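Hydrogenase maturation factor (PDB 3VTH) probably transfers the carbamoyl group of carbamoyl phosphate, with ATP, to the C-terminal cysteine of HypE during maturation of [NiFe]-hydrogenases. Local coordinates at residues C114-E120 with D176-H180. Residues are numbered along the deposited sequence; the frame is centred on the assembly and turned at random.
Sequences CEDCLRE and DRRFH. With ZN (zinc ion), chain C.
Glu120 reaches from helix 115-121 to two neighbouring arginines, Arg177 and Arg178, and forms a salt bridge with each. Beyond CG its chain is extended, and this brings the carboxylate across to them. Arg178 approaches end-on and grips a single oxygen: NH1 and NH2 each lie 2.8 Å from Glu120 OE2, which sits in the guanidinium plane. Arg177 NE gives a nearly straight bond of 3.1 Å to Glu120 OE1, meeting that oxygen from above the carboxylate plane. The Glu120 carboxylate and the Arg177 guanidinium are turned 51° apart. Arg177 CG lies between its backbone N and carbonyl carbon (chi1 79°), and from there the extended chain runs to the helix. Asp116 CB packs over one face of this guanidinium, 3.4 Å from Arg177 CZ. At its edge, Arg177 NH2 makes a weak hydrogen bond of 3.2 Å to Cys117 SG, which may temper the charge on the thiolate. With an alanine at Glu120, both arginines would probably lose their shared carboxylate and be left with like charges close together. Cys114 SG caps the helix by accepting from Cys117 N. Cys114 and Cys117 bind zinc with Cys136 and Cys139, the Cys4 site of a HypF zinc finger, here joined through Glu120 to the second HypF finger.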
loop_
_atom_site.group_PDB
_atom_site.type_symbol
_atom_site.label_atom_id
_atom_site.label_comp_id
_atom_site.label_asym_id
_atom_site.label_seq_id
_atom_site.Cartn_x
_atom_site.Cartn_y
_atom_site.Cartn_z
ATOM N N CYS A 114 -15.980 4.005 13.779
ATOM C CA CYS A 114 -15.593 3.825 15.185
ATOM C C CYS A 114 -16.668 3.076 15.964
ATOM O O CYS A 114 -17.807 2.942 15.509
ATOM C CB CYS A 114 -15.284 5.183 15.857
ATOM S SG CYS A 114 -16.733 6.210 16.215
ATOM N N GLU A 115 -16.317 2.586 17.147
ATOM C CA GLU A 115 -17.290 1.840 17.947
ATOM C C GLU A 115 -18.500 2.680 18.409
ATOM O O GLU A 115 -19.590 2.151 18.547
ATOM C CB GLU A 115 -16.617 1.127 19.125
ATOM C CG GLU A 115 -16.260 2.017 20.308
ATOM C CD GLU A 115 -15.739 1.224 21.513
ATOM O OE1 GLU A 115 -16.511 0.437 22.107
ATOM O OE2 GLU A 115 -14.556 1.405 21.866
ATOM N N ASP A 116 -18.314 3.978 18.633
ATOM C CA ASP A 116 -19.435 4.850 19.044
ATOM C C ASP A 116 -20.448 5.048 17.920
ATOM O O ASP A 116 -21.645 4.988 18.158
ATOM C CB ASP A 116 -18.950 6.224 19.531
ATOM C CG ASP A 116 -18.126 6.140 20.804
ATOM O OD1 ASP A 116 -18.586 5.519 21.767
ATOM O OD2 ASP A 116 -17.005 6.684 20.836
ATOM N N CYS A 117 -19.968 5.291 16.701
ATOM C CA CYS A 117 -20.869 5.425 15.553
ATOM C C CYS A 117 -21.588 4.110 15.265
ATOM O O CYS A 117 -22.762 4.114 14.928
ATOM C CB CYS A 117 -20.123 5.903 14.300
ATOM S SG CYS A 117 -19.687 7.670 14.381
ATOM N N LEU A 118 -20.871 2.997 15.391
ATOM C CA LEU A 118 -21.458 1.685 15.159
ATOM C C LEU A 118 -22.595 1.389 16.148
ATOM O O LEU A 118 -23.617 0.830 15.761
ATOM C CB LEU A 118 -20.388 0.585 15.220
ATOM C CG LEU A 118 -20.803 -0.837 14.808
ATOM C CD1 LEU A 118 -21.286 -0.854 13.373
ATOM C CD2 LEU A 118 -19.620 -1.807 14.976
ATOM N N ARG A 119 -22.403 1.763 17.411
ATOM C CA ARG A 119 -23.460 1.626 18.430
ATOM C C ARG A 119 -24.686 2.456 18.048
ATOM O O ARG A 119 -25.808 1.962 18.100
ATOM C CB ARG A 119 -22.947 2.064 19.809
ATOM C CG ARG A 119 -23.878 1.708 20.977
ATOM C CD ARG A 119 -23.691 2.633 22.196
ATOM N NE ARG A 119 -22.282 2.842 22.520
ATOM C CZ ARG A 119 -21.583 3.929 22.202
ATOM N NH1 ARG A 119 -22.153 4.947 21.560
ATOM N NH2 ARG A 119 -20.303 3.997 22.530
ATOM N N GLU A 120 -24.465 3.715 17.667
ATOM C CA GLU A 120 -25.561 4.585 17.230
ATOM C C GLU A 120 -26.273 4.028 15.985
ATOM O O GLU A 120 -27.499 3.974 15.942
ATOM C CB GLU A 120 -25.062 6.019 16.996
ATOM C CG GLU A 120 -24.677 6.769 18.297
ATOM C CD GLU A 120 -23.985 8.116 18.060
ATOM O OE1 GLU A 120 -23.641 8.794 19.053
ATOM O OE2 GLU A 120 -23.746 8.499 16.899
ATOM N N ASP A 176 -22.111 17.589 23.539
ATOM C CA ASP A 176 -22.367 16.569 22.517
ATOM C C ASP A 176 -21.050 16.024 21.976
ATOM O O ASP A 176 -20.073 16.758 21.829
ATOM C CB ASP A 176 -23.255 17.112 21.389
ATOM C CG ASP A 176 -23.868 16.001 20.539
ATOM O OD1 ASP A 176 -23.131 15.331 19.791
ATOM O OD2 ASP A 176 -25.096 15.796 20.617
ATOM N N ARG A 177 -21.004 14.735 21.668
ATOM C CA ARG A 177 -19.748 14.187 21.171
ATOM C C ARG A 177 -19.446 14.656 19.752
ATOM O O ARG A 177 -18.298 14.557 19.297
ATOM C CB ARG A 177 -19.676 12.664 21.323
ATOM C CG ARG A 177 -20.425 11.875 20.281
ATOM C CD ARG A 177 -20.236 10.382 20.532
ATOM N NE ARG A 177 -20.675 9.617 19.377
ATOM C CZ ARG A 177 -19.891 9.299 18.351
ATOM N NH1 ARG A 177 -18.616 9.666 18.339
ATOM N NH2 ARG A 177 -20.379 8.601 17.347
ATOM N N ARG A 178 -20.462 15.206 19.076
ATOM C CA ARG A 178 -20.262 15.817 17.751
ATOM C C ARG A 178 -20.089 17.345 17.793
ATOM O O ARG A 178 -20.240 18.015 16.764
ATOM C CB ARG A 178 -21.394 15.433 16.783
ATOM C CG ARG A 178 -21.281 14.011 16.287
ATOM C CD ARG A 178 -22.428 13.646 15.345
ATOM N NE ARG A 178 -22.251 12.286 14.842
ATOM C CZ ARG A 178 -22.699 11.200 15.464
ATOM N NH1 ARG A 178 -23.364 11.308 16.620
ATOM N NH2 ARG A 178 -22.473 10.007 14.928
ATOM N N PHE A 179 -19.765 17.879 18.970
ATOM C CA PHE A 179 -19.357 19.283 19.115
ATOM C C PHE A 179 -18.249 19.613 18.113
ATOM O O PHE A 179 -17.201 18.957 18.097
ATOM C CB PHE A 179 -18.863 19.522 20.545
ATOM C CG PHE A 179 -18.492 20.947 20.851
ATOM C CD1 PHE A 179 -17.202 21.260 21.268
ATOM C CD2 PHE A 179 -19.437 21.971 20.770
ATOM C CE1 PHE A 179 -16.850 22.585 21.588
ATOM C CE2 PHE A 179 -19.104 23.297 21.088
ATOM C CZ PHE A 179 -17.805 23.600 21.491
ATOM N N HIS A 180 -18.499 20.607 17.262
ATOM C CA HIS A 180 -17.559 20.993 16.200
ATOM C C HIS A 180 -17.025 19.835 15.351
ATOM O O HIS A 180 -15.850 19.828 14.945
ATOM C CB HIS A 180 -16.419 21.842 16.779
ATOM C CG HIS A 180 -16.791 23.280 16.954
ATOM N ND1 HIS A 180 -16.219 24.290 16.211
ATOM C CD2 HIS A 180 -17.718 23.874 17.748
ATOM C CE1 HIS A 180 -16.745 25.449 16.569
ATOM N NE2 HIS A 180 -17.660 25.224 17.498
HETATM ZN ZN ZN C . -17.404 7.656 14.558
#